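Local coordinates for protein alpha-galactosidase (Thermus thermophilus, PDB 6LCJ) that probably hydrolyses terminal alpha-galactosyl residues from galactosides as a glycoside hydrolase family 36 enzyme, and assembles as a hexamer, at residues E[25-31]-E[131-136]; E[105-109]-E[143-147]; E[11-17]-E[33-39]; E[46-51]-E[389-393]. One frame throughout, in Å; residues are numbered along the deposited sequence.

Interaction 1 (E[25-31]-E[131-136]); sequences GGVRLWG and GAWFLA
Residues 26-30 and 132-136 form neighbouring antiparallel strands, an inner pair in one sheet of the N-terminal beta-sandwich, with axes 4.5 Å apart at closest and 149° between N-to-C directions. Val27-Leu135 and Leu29-Trp133 are hydrogen-bonded pairs, Arg28-Phe134 and Trp30-Ala132 non-hydrogen-bonded ones. Val27 N gives to Leu135 O and Leu135 N returns to Val27 O, both at 3.0 Å. Leu29 N to Trp133 O (3.0 Å) is well formed, Trp133 N to Leu29 O (3.0 Å, 132°) weak. Past the strand end, Gly31 N reaches Gly131 O at 3.0 Å, and the indole of Trp133 (chi1 m) donates NE1 to Gly31 O at 2.9 Å and 177°. Ala132 N bonds to Asp110 OD2 and Ala132 O to Tyr126 OH. A CB would jam against the preceding carbonyl at Gly31 (phi/psi 151/141) and clash with Leu135 O at Gly26 (176/-132). Val27, Leu29, Trp133 and Leu135 share the face towards the other sheet, where Leu29 meets Leu15 and Leu135 meets Val36; Val27 CG2 lies 3.7 Å from Leu135 CD2. On the other face, Ala132 CB lies over the Trp30 five-membered ring, 4.0 Å from its centroid, a CH-pi contact. Backbone bonds run outward from Arg28 to Glu21 and Trp30 to Glu18 and Gly19, at strand 19-23, and from Ala132 and Phe134 to Leu109 and Gly107; helix 140-149 packs against Phe134 and Ala136.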
loop_
_atom_site.group_PDB
_atom_site.type_symbol
_atom_site.label_atom_id
_atom_site.label_comp_id
_atom_site.label_asym_id
_atom_site.label_seq_id
_atom_site.Cartn_x
_atom_site.Cartn_y
_atom_site.Cartn_z
ATOM N N GLY E 25 -37.303 38.561 9.218
ATOM C CA GLY E 25 -35.882 38.673 8.964
ATOM C C GLY E 25 -35.371 37.865 7.791
ATOM O O GLY E 25 -34.171 37.933 7.491
ATOM N N GLY E 26 -36.236 37.100 7.125
ATOM C CA GLY E 26 -35.833 36.334 5.964
ATOM C C GLY E 26 -36.965 35.480 5.440
ATOM O O GLY E 26 -38.094 35.961 5.276
ATOM N N VAL E 27 -36.689 34.203 5.190
ATOM C CA VAL E 27 -37.667 33.288 4.622
ATOM C C VAL E 27 -37.537 31.941 5.316
ATOM O O VAL E 27 -36.572 31.663 6.026
ATOM C CB VAL E 27 -37.499 33.108 3.094
ATOM C CG1 VAL E 27 -37.895 34.376 2.346
ATOM C CG2 VAL E 27 -36.062 32.683 2.765
ATOM N N ARG E 28 -38.517 31.087 5.066
ATOM C CA ARG E 28 -38.544 29.742 5.612
ATOM C C ARG E 28 -38.632 28.755 4.457
ATOM O O ARG E 28 -39.535 28.851 3.620
ATOM C CB ARG E 28 -39.716 29.569 6.571
ATOM C CG ARG E 28 -39.721 28.237 7.260
ATOM C CD ARG E 28 -40.914 28.110 8.185
ATOM N NE ARG E 28 -40.920 29.116 9.240
ATOM C CZ ARG E 28 -40.941 28.812 10.533
ATOM N NH1 ARG E 28 -40.956 27.526 10.907
ATOM N NH2 ARG E 28 -40.945 29.786 11.443
ATOM N N LEU E 29 -37.690 27.821 4.413
ATOM C CA LEU E 29 -37.627 26.787 3.394
ATOM C C LEU E 29 -38.150 25.484 3.972
ATOM O O LEU E 29 -38.218 25.310 5.191
ATOM C CB LEU E 29 -36.189 26.604 2.900
ATOM C CG LEU E 29 -35.449 27.897 2.548
ATOM C CD1 LEU E 29 -34.059 27.588 2.017
ATOM C CD2 LEU E 29 -36.247 28.726 1.536
ATOM N N TRP E 30 -38.531 24.567 3.084
ATOM C CA TRP E 30 -38.825 23.201 3.495
ATOM C C TRP E 30 -38.055 22.211 2.644
ATOM O O TRP E 30 -37.902 22.411 1.437
ATOM C CB TRP E 30 -40.299 22.882 3.402
ATOM C CG TRP E 30 -40.882 22.854 4.735
ATOM C CD1 TRP E 30 -40.903 21.798 5.610
ATOM C CD2 TRP E 30 -41.494 23.958 5.407
ATOM N NE1 TRP E 30 -41.515 22.182 6.789
ATOM C CE2 TRP E 30 -41.888 23.501 6.686
ATOM C CE3 TRP E 30 -41.764 25.284 5.044
ATOM C CZ2 TRP E 30 -42.535 24.329 7.603
ATOM C CZ3 TRP E 30 -42.404 26.100 5.953
ATOM C CH2 TRP E 30 -42.787 25.619 7.217
ATOM N N GLY E 31 -37.573 21.142 3.277
ATOM C CA GLY E 31 -36.948 20.078 2.520
ATOM C C GLY E 31 -35.885 19.300 3.255
ATOM O O GLY E 31 -35.089 19.868 4.010
ATOM N N GLY E 131 -37.502 18.712 7.245
ATOM C CA GLY E 131 -37.830 19.774 8.169
ATOM C C GLY E 131 -37.705 21.128 7.513
ATOM O O GLY E 131 -37.486 21.247 6.302
ATOM N N ALA E 132 -37.853 22.151 8.349
ATOM C CA ALA E 132 -37.854 23.536 7.919
ATOM C C ALA E 132 -36.478 24.155 8.120
ATOM O O ALA E 132 -35.604 23.599 8.795
ATOM C CB ALA E 132 -38.912 24.341 8.683
ATOM N N TRP E 133 -36.316 25.351 7.549
ATOM C CA TRP E 133 -35.050 26.057 7.529
ATOM C C TRP E 133 -35.323 27.543 7.609
ATOM O O TRP E 133 -36.317 28.031 7.075
ATOM C CB TRP E 133 -34.247 25.799 6.250
ATOM C CG TRP E 133 -33.902 24.384 6.007
ATOM C CD1 TRP E 133 -34.659 23.461 5.347
ATOM C CD2 TRP E 133 -32.698 23.713 6.406
ATOM N NE1 TRP E 133 -34.001 22.259 5.313
ATOM C CE2 TRP E 133 -32.794 22.388 5.955
ATOM C CE3 TRP E 133 -31.552 24.108 7.099
ATOM C CZ2 TRP E 133 -31.782 21.447 6.174
ATOM C CZ3 TRP E 133 -30.549 23.167 7.322
ATOM C CH2 TRP E 133 -30.677 21.855 6.865
ATOM N N PHE E 134 -34.421 28.258 8.262
ATOM C CA PHE E 134 -34.408 29.706 8.224
ATOM C C PHE E 134 -33.304 30.115 7.270
ATOM O O PHE E 134 -32.192 29.581 7.350
ATOM C CB PHE E 134 -34.171 30.309 9.607
ATOM C CG PHE E 134 -34.190 31.805 9.609
ATOM C CD1 PHE E 134 -35.312 32.489 9.168
ATOM C CD2 PHE E 134 -33.090 32.527 10.025
ATOM C CE1 PHE E 134 -35.345 33.868 9.150
ATOM C CE2 PHE E 134 -33.104 33.909 10.005
ATOM C CZ PHE E 134 -34.246 34.584 9.567
ATOM N N LEU E 135 -33.617 31.023 6.349
ATOM C CA LEU E 135 -32.621 31.538 5.420
ATOM C C LEU E 135 -32.684 33.052 5.439
ATOM O O LEU E 135 -33.767 33.632 5.344
ATOM C CB LEU E 135 -32.837 31.010 4.000
ATOM C CG LEU E 135 -32.108 31.758 2.881
ATOM C CD1 LEU E 135 -30.639 31.403 2.878
ATOM C CD2 LEU E 135 -32.745 31.488 1.533
ATOM N N ALA E 136 -31.527 33.685 5.563
ATOM C CA ALA E 136 -31.470 35.122 5.731
ATOM C C ALA E 136 -30.162 35.638 5.150
ATOM O O ALA E 136 -29.173 34.906 5.051
ATOM C CB ALA E 136 -31.605 35.502 7.208
#

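Interaction 2 (E[105-109]-E[143-147]); sequences LLGAL and VFAAY
This is a buried helix-on-sheet contact: helix 140-149 packs along strand 102-108 of the N-terminal beta domain, nearly parallel to it, on the face to which Leu105 points. The short axes of 105-108 and 143-147 are 18° apart (signed crossing -18°) and approach to 9.5 Å. Leu105 faces Val143 (CA-CA 6.8 Å) and Gly107 faces Tyr147 (7.0 Å), one helical turn on, where Tyr147 N bonds to Val143 O at 3.2 Å. Leu105, with chi1 t, is the apolar centre of the contact: its CB meets Val143 CG1 at 3.4 Å, its CD2 Tyr147 CB at 4.0 Å, and its CD1 sits 3.5 Å from the centroid of the Phe144 ring, 3° off the normal, a CH-pi contact over the face. Tyr147, chi1 t and chi2 47°, reaches down to the strand. Gly107 CA lies over its ring face, and a CB there would come within 2.5 Å of Tyr147 CZ, so the ring needs the bare backbone. Leu109 CD2 touches Tyr147 CE1 at 3.8 Å, at the ring edge. The hydroxyl Tyr147 OH donates to Ala108 O at a very short 2.5 Å; the packing is thus hydrophobic save for one polar tether, which satisfies a buried phenol and a carbonyl at the strand end together.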
loop_
_atom_site.group_PDB
_atom_site.type_symbol
_atom_site.label_atom_id
_atom_site.label_comp_id
_atom_site.label_asym_id
_atom_site.label_seq_id
_atom_site.Cartn_x
_atom_site.Cartn_y
_atom_site.Cartn_z
ATOM N N LEU E 105 -27.098 33.156 5.876
ATOM C CA LEU E 105 -27.311 32.167 6.925
ATOM C C LEU E 105 -28.364 31.156 6.500
ATOM O O LEU E 105 -29.434 31.534 6.017
ATOM C CB LEU E 105 -27.748 32.834 8.233
ATOM C CG LEU E 105 -27.954 31.966 9.475
ATOM C CD1 LEU E 105 -27.617 32.737 10.749
ATOM C CD2 LEU E 105 -29.387 31.410 9.553
ATOM N N LEU E 106 -28.060 29.879 6.713
ATOM C CA LEU E 106 -28.997 28.778 6.533
ATOM C C LEU E 106 -29.010 27.973 7.826
ATOM O O LEU E 106 -28.001 27.356 8.180
ATOM C CB LEU E 106 -28.588 27.901 5.349
ATOM C CG LEU E 106 -29.448 26.656 5.151
ATOM C CD1 LEU E 106 -30.782 27.049 4.497
ATOM C CD2 LEU E 106 -28.706 25.575 4.357
ATOM N N GLY E 107 -30.149 27.964 8.520
ATOM C CA GLY E 107 -30.247 27.282 9.799
ATOM C C GLY E 107 -31.459 26.385 9.967
ATOM O O GLY E 107 -32.584 26.778 9.660
ATOM N N ALA E 108 -31.247 25.176 10.474
ATOM C CA ALA E 108 -32.351 24.255 10.694
ATOM C C ALA E 108 -33.276 24.734 11.811
ATOM O O ALA E 108 -32.832 25.251 12.840
ATOM C CB ALA E 108 -31.817 22.874 11.041
ATOM N N LEU E 109 -34.573 24.544 11.606
ATOM C CA LEU E 109 -35.574 24.808 12.626
ATOM C C LEU E 109 -36.048 23.538 13.326
ATOM O O LEU E 109 -36.853 23.632 14.251
ATOM C CB LEU E 109 -36.769 25.548 12.010
ATOM C CG LEU E 109 -36.402 26.944 11.496
ATOM C CD1 LEU E 109 -37.613 27.674 10.953
ATOM C CD2 LEU E 109 -35.739 27.762 12.594
ATOM N N VAL E 143 -28.624 38.736 11.406
ATOM C CA VAL E 143 -29.044 37.497 10.768
ATOM C C VAL E 143 -29.032 36.341 11.778
ATOM O O VAL E 143 -29.963 35.525 11.820
ATOM C CB VAL E 143 -28.141 37.275 9.530
ATOM C CG1 VAL E 143 -27.408 35.985 9.560
ATOM C CG2 VAL E 143 -28.922 37.451 8.242
ATOM N N PHE E 144 -28.031 36.302 12.667
ATOM C CA PHE E 144 -28.001 35.261 13.693
ATOM C C PHE E 144 -29.033 35.512 14.782
ATOM O O PHE E 144 -29.594 34.562 15.341
ATOM C CB PHE E 144 -26.605 35.151 14.296
ATOM C CG PHE E 144 -25.688 34.289 13.501
ATOM C CD1 PHE E 144 -24.982 34.817 12.429
ATOM C CD2 PHE E 144 -25.567 32.936 13.794
ATOM C CE1 PHE E 144 -24.147 34.019 11.676
ATOM C CE2 PHE E 144 -24.729 32.117 13.050
ATOM C CZ PHE E 144 -24.013 32.659 11.991
ATOM N N ALA E 145 -29.290 36.783 15.108
ATOM C CA ALA E 145 -30.342 37.101 16.069
ATOM C C ALA E 145 -31.726 36.736 15.533
ATOM O O ALA E 145 -32.611 36.354 16.307
ATOM C CB ALA E 145 -30.279 38.583 16.434
ATOM N N ALA E 146 -31.930 36.830 14.217
ATOM C CA ALA E 146 -33.229 36.484 13.654
ATOM C C ALA E 146 -33.438 34.975 13.621
ATOM O O ALA E 146 -34.569 34.507 13.767
ATOM C CB ALA E 146 -33.375 37.084 12.254
ATOM N N TYR E 147 -32.365 34.206 13.422
ATOM C CA TYR E 147 -32.459 32.751 13.522
ATOM C C TYR E 147 -32.778 32.326 14.951
ATOM O O TYR E 147 -33.647 31.472 15.173
ATOM C CB TYR E 147 -31.149 32.113 13.030
ATOM C CG TYR E 147 -31.045 30.594 13.129
ATOM C CD1 TYR E 147 -32.072 29.761 12.685
ATOM C CD2 TYR E 147 -29.900 29.996 13.644
ATOM C CE1 TYR E 147 -31.960 28.380 12.768
ATOM C CE2 TYR E 147 -29.778 28.617 13.734
ATOM C CZ TYR E 147 -30.806 27.815 13.291
ATOM O OH TYR E 147 -30.670 26.447 13.382
#

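Interaction 3 (E[11-17]-E[33-39]); sequences AEVFLRA and EVRVFPP
Strands 12-17 and 33-37 run antiparallel, 171° between N-to-C directions and 4.5 Å between axes at closest, in one sheet of the N-terminal beta-sandwich, between strands 2-7 and 122-126. The register sets Arg16 against Arg35 (CA-CA 4.9 Å, hydrogen-bonded pair) and Leu15 against Val36 (4.3 Å, non-hydrogen-bonded). Arg16 N donates to Arg35 O at 2.7 Å and Arg35 N to Arg16 O at 2.9 Å; Phe37 N reaches Phe14 O at 2.9 Å.

Leu15 (chi1 p) and Val36 share the face turned to the second sheet, where Val36 meets Leu104 and Leu135; Leu15 CB lies 4.1 Å from Val36 CG2, and Val13 CG1 3.9 Å from Val36 CG1. Pro39 CB is 3.1 Å from Glu12 O and Pro39 CG 3.9 Å from Val13 CG2. Arg16, Phe14, Arg35 and Phe37 (the last three chi1 m) project from the other face. Arg35 NH2 bonds to Asp256 O, Phe14 makes a cation-pi contact with Arg249 and Phe37 packs on Arg255, all of a neighbouring subunit, so this face contributes to the hexamer. At the start of strand 33-37, Arg35 NE and NH2 both bond to Glu33 OE2, each at 3.1 Å, as a salt bridge.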
loop_
_atom_site.group_PDB
_atom_site.type_symbol
_atom_site.label_atom_id
_atom_site.label_comp_id
_atom_site.label_asym_id
_atom_site.label_seq_id
_atom_site.Cartn_x
_atom_site.Cartn_y
_atom_site.Cartn_z
ATOM N N ALA E 11 -30.328 41.539 -2.408
ATOM C CA ALA E 11 -29.621 40.716 -3.375
ATOM C C ALA E 11 -30.557 39.649 -3.921
ATOM O O ALA E 11 -31.551 39.281 -3.292
ATOM C CB ALA E 11 -28.379 40.054 -2.758
ATOM N N GLU E 12 -30.215 39.158 -5.108
ATOM C CA GLU E 12 -30.932 38.070 -5.763
ATOM C C GLU E 12 -30.266 36.744 -5.401
ATOM O O GLU E 12 -29.095 36.525 -5.728
ATOM C CB GLU E 12 -30.921 38.284 -7.276
ATOM C CG GLU E 12 -31.709 37.280 -8.081
ATOM C CD GLU E 12 -31.575 37.523 -9.574
ATOM O OE1 GLU E 12 -30.463 37.900 -10.022
ATOM O OE2 GLU E 12 -32.582 37.343 -10.296
ATOM N N VAL E 13 -30.998 35.863 -4.725
ATOM C CA VAL E 13 -30.433 34.618 -4.218
ATOM C C VAL E 13 -31.144 33.451 -4.884
ATOM O O VAL E 13 -32.379 33.414 -4.938
ATOM C CB VAL E 13 -30.534 34.530 -2.684
ATOM C CG1 VAL E 13 -29.880 33.258 -2.186
ATOM C CG2 VAL E 13 -29.894 35.765 -2.040
ATOM N N PHE E 14 -30.370 32.509 -5.399
ATOM C CA PHE E 14 -30.915 31.326 -6.039
ATOM C C PHE E 14 -30.845 30.161 -5.065
ATOM O O PHE E 14 -29.893 30.049 -4.285
ATOM C CB PHE E 14 -30.153 31.007 -7.328
ATOM C CG PHE E 14 -30.276 32.080 -8.370
ATOM C CD1 PHE E 14 -31.462 32.250 -9.067
ATOM C CD2 PHE E 14 -29.222 32.946 -8.624
ATOM C CE1 PHE E 14 -31.585 33.254 -10.009
ATOM C CE2 PHE E 14 -29.341 33.950 -9.563
ATOM C CZ PHE E 14 -30.523 34.097 -10.261
ATOM N N LEU E 15 -31.865 29.305 -5.094
ATOM C CA LEU E 15 -31.883 28.193 -4.163
ATOM C C LEU E 15 -32.742 27.070 -4.702
ATOM O O LEU E 15 -33.564 27.247 -5.604
ATOM C CB LEU E 15 -32.408 28.587 -2.779
ATOM C CG LEU E 15 -33.909 28.838 -2.809
ATOM C CD1 LEU E 15 -34.611 28.338 -1.579
ATOM C CD2 LEU E 15 -34.055 30.280 -2.930
ATOM N N ARG E 16 -32.560 25.912 -4.093
ATOM C CA ARG E 16 -33.325 24.726 -4.415
ATOM C C ARG E 16 -33.940 24.204 -3.130
ATOM O O ARG E 16 -33.221 23.794 -2.217
ATOM C CB ARG E 16 -32.437 23.672 -5.064
ATOM C CG ARG E 16 -33.192 22.828 -6.035
ATOM C CD ARG E 16 -32.280 21.828 -6.655
ATOM N NE ARG E 16 -33.048 20.737 -7.223
ATOM C CZ ARG E 16 -32.624 19.994 -8.233
ATOM N NH1 ARG E 16 -31.436 20.237 -8.783
ATOM N NH2 ARG E 16 -33.391 19.013 -8.688
ATOM N N ALA E 17 -35.264 24.240 -3.054
ATOM C CA ALA E 17 -35.983 23.766 -1.888
ATOM C C ALA E 17 -37.356 23.301 -2.347
ATOM O O ALA E 17 -37.780 23.583 -3.468
ATOM C CB ALA E 17 -36.090 24.856 -0.814
ATOM N N GLU E 33 -33.316 18.145 1.914
ATOM C CA GLU E 33 -32.090 18.771 1.445
ATOM C C GLU E 33 -32.424 20.084 0.761
ATOM O O GLU E 33 -33.366 20.149 -0.032
ATOM C CB GLU E 33 -31.309 17.868 0.488
ATOM C CG GLU E 33 -29.915 18.412 0.251
ATOM C CD GLU E 33 -29.069 17.530 -0.628
ATOM O OE1 GLU E 33 -29.042 16.293 -0.404
ATOM O OE2 GLU E 33 -28.437 18.085 -1.553
ATOM N N VAL E 34 -31.666 21.129 1.079
ATOM C CA VAL E 34 -31.857 22.435 0.471
ATOM C C VAL E 34 -30.501 22.955 0.024
ATOM O O VAL E 34 -29.467 22.655 0.626
ATOM C CB VAL E 34 -32.556 23.442 1.420
ATOM C CG1 VAL E 34 -33.943 22.927 1.821
ATOM C CG2 VAL E 34 -31.706 23.727 2.647
ATOM N N ARG E 35 -30.508 23.717 -1.063
ATOM C CA ARG E 35 -29.290 24.257 -1.640
ATOM C C ARG E 35 -29.481 25.748 -1.832
ATOM O O ARG E 35 -30.452 26.169 -2.459
ATOM C CB ARG E 35 -28.959 23.576 -2.970
ATOM C CG ARG E 35 -28.776 22.085 -2.834
ATOM C CD ARG E 35 -27.895 21.523 -3.925
ATOM N NE ARG E 35 -27.624 20.115 -3.683
ATOM C CZ ARG E 35 -27.081 19.290 -4.564
ATOM N NH1 ARG E 35 -26.755 19.734 -5.770
ATOM N NH2 ARG E 35 -26.872 18.018 -4.237
ATOM N N VAL E 36 -28.569 26.539 -1.284
ATOM C CA VAL E 36 -28.623 27.990 -1.376
ATOM C C VAL E 36 -27.316 28.449 -1.996
ATOM O O VAL E 36 -26.242 28.021 -1.560
ATOM C CB VAL E 36 -28.838 28.641 0.004
ATOM C CG1 VAL E 36 -28.806 30.148 -0.111
ATOM C CG2 VAL E 36 -30.147 28.175 0.626
ATOM N N PHE E 37 -27.403 29.303 -3.023
ATOM C CA PHE E 37 -26.184 29.745 -3.688
ATOM C C PHE E 37 -25.943 31.208 -3.386
ATOM O O PHE E 37 -26.849 32.028 -3.570
ATOM C CB PHE E 37 -26.260 29.523 -5.201
ATOM C CG PHE E 37 -26.544 28.103 -5.577
ATOM C CD1 PHE E 37 -25.510 27.231 -5.872
ATOM C CD2 PHE E 37 -27.846 27.631 -5.600
ATOM C CE1 PHE E 37 -25.777 25.915 -6.190
ATOM C CE2 PHE E 37 -28.123 26.317 -5.909
ATOM C CZ PHE E 37 -27.091 25.455 -6.210
ATOM N N PRO E 38 -24.761 31.563 -2.893
ATOM C CA PRO E 38 -24.476 32.948 -2.588
ATOM C C PRO E 38 -24.463 33.784 -3.852
ATOM O O PRO E 38 -23.987 33.344 -4.911
ATOM C CB PRO E 38 -23.084 32.893 -1.942
ATOM C CG PRO E 38 -22.484 31.645 -2.464
ATOM C CD PRO E 38 -23.621 30.684 -2.592
ATOM N N PRO E 39 -24.991 34.981 -3.780
ATOM C CA PRO E 39 -24.874 35.913 -4.903
ATOM C C PRO E 39 -23.593 36.726 -4.815
ATOM O O PRO E 39 -23.540 37.863 -5.286
ATOM C CB PRO E 39 -26.117 36.786 -4.739
ATOM C CG PRO E 39 -26.313 36.837 -3.242
ATOM C CD PRO E 39 -25.817 35.522 -2.686
#

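Interaction 4 (E[46-51]-E[389-393]); sequences FRHGWQ and HRLWL
Arg390 (chi1 m, chi2 and chi3 t) is extended, so that the edge of its guanidinium meets His48 NE2 and Gly49 O. Arg390 NE donates to His48 NE2 at 3.0 Å and 166°. Arg390 NH2 makes weak bonds to Gly49 O (2.8 Å) and Gln51 O (3.2 Å), and Arg390 NH1 another weak one to Gln51 O (3.2 Å) while also bonding to Val355 O. His48, chi1 t, turns its ring so that ND1 bonds to Ser91 O, leaving NE2 as acceptor. The contact joins the N-terminal beta domain to the catalytic TIM barrel, 389-393 lying between helix 380-388 and strand 398-400. Residues 391-393 are a 3-10 segment, with Leu393 N bonded to Arg390 O at 3.1 Å. The backbones stay apart: His48 and His389, the nearest pair, are 8.4 Å between CA atoms. Phe46, chi1 t, swings its ring across the gap, its CE1 3.8 Å from His389 CB. Trp392, chi1 p, folds back so that NE1 donates to His389 O at 2.8 Å.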
loop_
_atom_site.group_PDB
_atom_site.type_symbol
_atom_site.label_atom_id
_atom_site.label_comp_id
_atom_site.label_asym_id
_atom_site.label_seq_id
_atom_site.Cartn_x
_atom_site.Cartn_y
_atom_site.Cartn_z
ATOM N N PHE E 46 -19.217 29.767 8.134
ATOM C CA PHE E 46 -19.431 29.626 9.568
ATOM C C PHE E 46 -19.579 28.142 9.906
ATOM O O PHE E 46 -20.568 27.486 9.534
ATOM C CB PHE E 46 -20.645 30.411 10.042
ATOM C CG PHE E 46 -20.911 30.239 11.510
ATOM C CD1 PHE E 46 -19.999 30.696 12.441
ATOM C CD2 PHE E 46 -22.050 29.585 11.960
ATOM C CE1 PHE E 46 -20.227 30.525 13.804
ATOM C CE2 PHE E 46 -22.288 29.425 13.311
ATOM C CZ PHE E 46 -21.375 29.897 14.235
ATOM N N ARG E 47 -18.601 27.621 10.627
ATOM C CA ARG E 47 -18.523 26.209 10.944
ATOM C C ARG E 47 -19.040 26.043 12.366
ATOM O O ARG E 47 -18.328 26.333 13.329
ATOM C CB ARG E 47 -17.087 25.724 10.780
ATOM C CG ARG E 47 -16.933 24.216 10.772
ATOM C CD ARG E 47 -16.681 23.671 12.166
ATOM N NE ARG E 47 -16.530 22.224 12.125
ATOM C CZ ARG E 47 -16.499 21.446 13.199
ATOM N NH1 ARG E 47 -16.608 21.977 14.407
ATOM N NH2 ARG E 47 -16.356 20.129 13.067
ATOM N N HIS E 48 -20.290 25.598 12.502
ATOM C CA HIS E 48 -20.887 25.382 13.818
ATOM C C HIS E 48 -20.732 23.922 14.260
ATOM O O HIS E 48 -21.366 23.019 13.701
ATOM C CB HIS E 48 -22.354 25.775 13.836
ATOM C CG HIS E 48 -22.919 25.738 15.215
ATOM N ND1 HIS E 48 -23.875 24.826 15.609
ATOM C CD2 HIS E 48 -22.574 26.430 16.329
ATOM C CE1 HIS E 48 -24.126 24.989 16.895
ATOM N NE2 HIS E 48 -23.352 25.957 17.357
ATOM N N GLY E 49 -19.920 23.696 15.287
ATOM C CA GLY E 49 -19.746 22.357 15.823
ATOM C C GLY E 49 -20.979 21.839 16.550
ATOM O O GLY E 49 -21.907 22.572 16.908
ATOM N N TRP E 50 -20.961 20.529 16.796
ATOM C CA TRP E 50 -22.158 19.825 17.248
ATOM C C TRP E 50 -22.503 20.128 18.700
ATOM O O TRP E 50 -23.669 20.364 19.027
ATOM C CB TRP E 50 -21.965 18.329 17.082
ATOM C CG TRP E 50 -23.180 17.513 17.396
ATOM C CD1 TRP E 50 -24.476 17.794 17.063
ATOM C CD2 TRP E 50 -23.204 16.267 18.092
ATOM N NE1 TRP E 50 -25.303 16.797 17.509
ATOM C CE2 TRP E 50 -24.549 15.842 18.138
ATOM C CE3 TRP E 50 -22.212 15.452 18.667
ATOM C CZ2 TRP E 50 -24.933 14.647 18.744
ATOM C CZ3 TRP E 50 -22.586 14.265 19.264
ATOM C CH2 TRP E 50 -23.938 13.868 19.299
ATOM N N GLN E 51 -21.519 20.059 19.593
ATOM C CA GLN E 51 -21.780 20.101 21.022
ATOM C C GLN E 51 -20.950 21.205 21.689
ATOM O O GLN E 51 -20.189 21.935 21.044
ATOM C CB GLN E 51 -21.532 18.718 21.663
ATOM C CG GLN E 51 -20.206 18.077 21.318
ATOM C CD GLN E 51 -19.432 17.631 22.548
ATOM O OE1 GLN E 51 -19.397 18.343 23.556
ATOM N NE2 GLN E 51 -18.797 16.454 22.468
ATOM N N HIS E 389 -18.565 32.695 19.333
ATOM C CA HIS E 389 -19.387 32.471 18.149
ATOM C C HIS E 389 -20.723 31.832 18.479
ATOM O O HIS E 389 -21.449 31.428 17.566
ATOM C CB HIS E 389 -18.649 31.611 17.128
ATOM C CG HIS E 389 -17.404 32.244 16.604
ATOM N ND1 HIS E 389 -16.207 32.208 17.288
ATOM C CD2 HIS E 389 -17.173 32.947 15.474
ATOM C CE1 HIS E 389 -15.286 32.850 16.594
ATOM N NE2 HIS E 389 -15.846 33.307 15.488
ATOM N N ARG E 390 -21.065 31.729 19.759
ATOM C CA ARG E 390 -22.348 31.181 20.157
ATOM C C ARG E 390 -23.136 32.132 21.050
ATOM O O ARG E 390 -24.123 31.707 21.668
ATOM C CB ARG E 390 -22.140 29.824 20.839
ATOM C CG ARG E 390 -21.816 28.720 19.851
ATOM C CD ARG E 390 -21.461 27.422 20.549
ATOM N NE ARG E 390 -21.509 26.283 19.638
ATOM C CZ ARG E 390 -20.777 25.186 19.795
ATOM N NH1 ARG E 390 -19.952 25.094 20.833
ATOM N NH2 ARG E 390 -20.870 24.179 18.930
ATOM N N LEU E 391 -22.737 33.409 21.124
ATOM C CA LEU E 391 -23.409 34.333 22.034
ATOM C C LEU E 391 -24.824 34.666 21.576
ATOM O O LEU E 391 -25.654 35.022 22.418
ATOM C CB LEU E 391 -22.582 35.601 22.202
ATOM C CG LEU E 391 -21.244 35.402 22.920
ATOM C CD1 LEU E 391 -20.421 36.653 22.879
ATOM C CD2 LEU E 391 -21.487 34.980 24.362
ATOM N N TRP E 392 -25.129 34.502 20.280
ATOM C CA TRP E 392 -26.486 34.690 19.776
ATOM C C TRP E 392 -27.489 33.767 20.453
ATOM O O TRP E 392 -28.691 34.026 20.386
ATOM C CB TRP E 392 -26.536 34.483 18.255
ATOM C CG TRP E 392 -25.811 33.262 17.772
ATOM C CD1 TRP E 392 -24.470 33.128 17.584
ATOM C CD2 TRP E 392 -26.392 31.995 17.418
ATOM N NE1 TRP E 392 -24.173 31.855 17.150
ATOM C CE2 TRP E 392 -25.337 31.144 17.034
ATOM C CE3 TRP E 392 -27.697 31.500 17.393
ATOM C CZ2 TRP E 392 -25.549 29.833 16.632
ATOM C CZ3 TRP E 392 -27.906 30.212 16.997
ATOM C CH2 TRP E 392 -26.839 29.382 16.622
ATOM N N LEU E 393 -27.039 32.709 21.113
ATOM C CA LEU E 393 -27.956 31.850 21.852
ATOM C C LEU E 393 -28.443 32.454 23.163
ATOM O O LEU E 393 -29.210 31.795 23.869
ATOM C CB LEU E 393 -27.302 30.501 22.139
ATOM C CG LEU E 393 -27.141 29.750 20.831
ATOM C CD1 LEU E 393 -26.153 28.622 21.023
ATOM C CD2 LEU E 393 -28.496 29.264 20.331
#

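How the interactions relate
From the N terminus, interaction 3 closes first, with 15 residues between its segments on strands 12-17 and 33-37. Interaction 1 opens within it at 25-31 and closes at 131-136, so the two cross; they meet where Leu29 CD2 touches Leu15 CD1 (3.5 Å) and Trp133 NE1 touches Val34 CG1 (3.6 Å), joining the two sheets. Interaction 4 opens at 46-51, crosses interaction 1, and closes only at 389-393 in the barrel domain. Interaction 2 lies wholly within that long span but crosses interaction 1, bonding Phe134 N to Gly107 O (probably, 2.7 Å). Phe144 CE2 against Phe46 CE2 (3.6 Å) carries the packing onward to interaction 4.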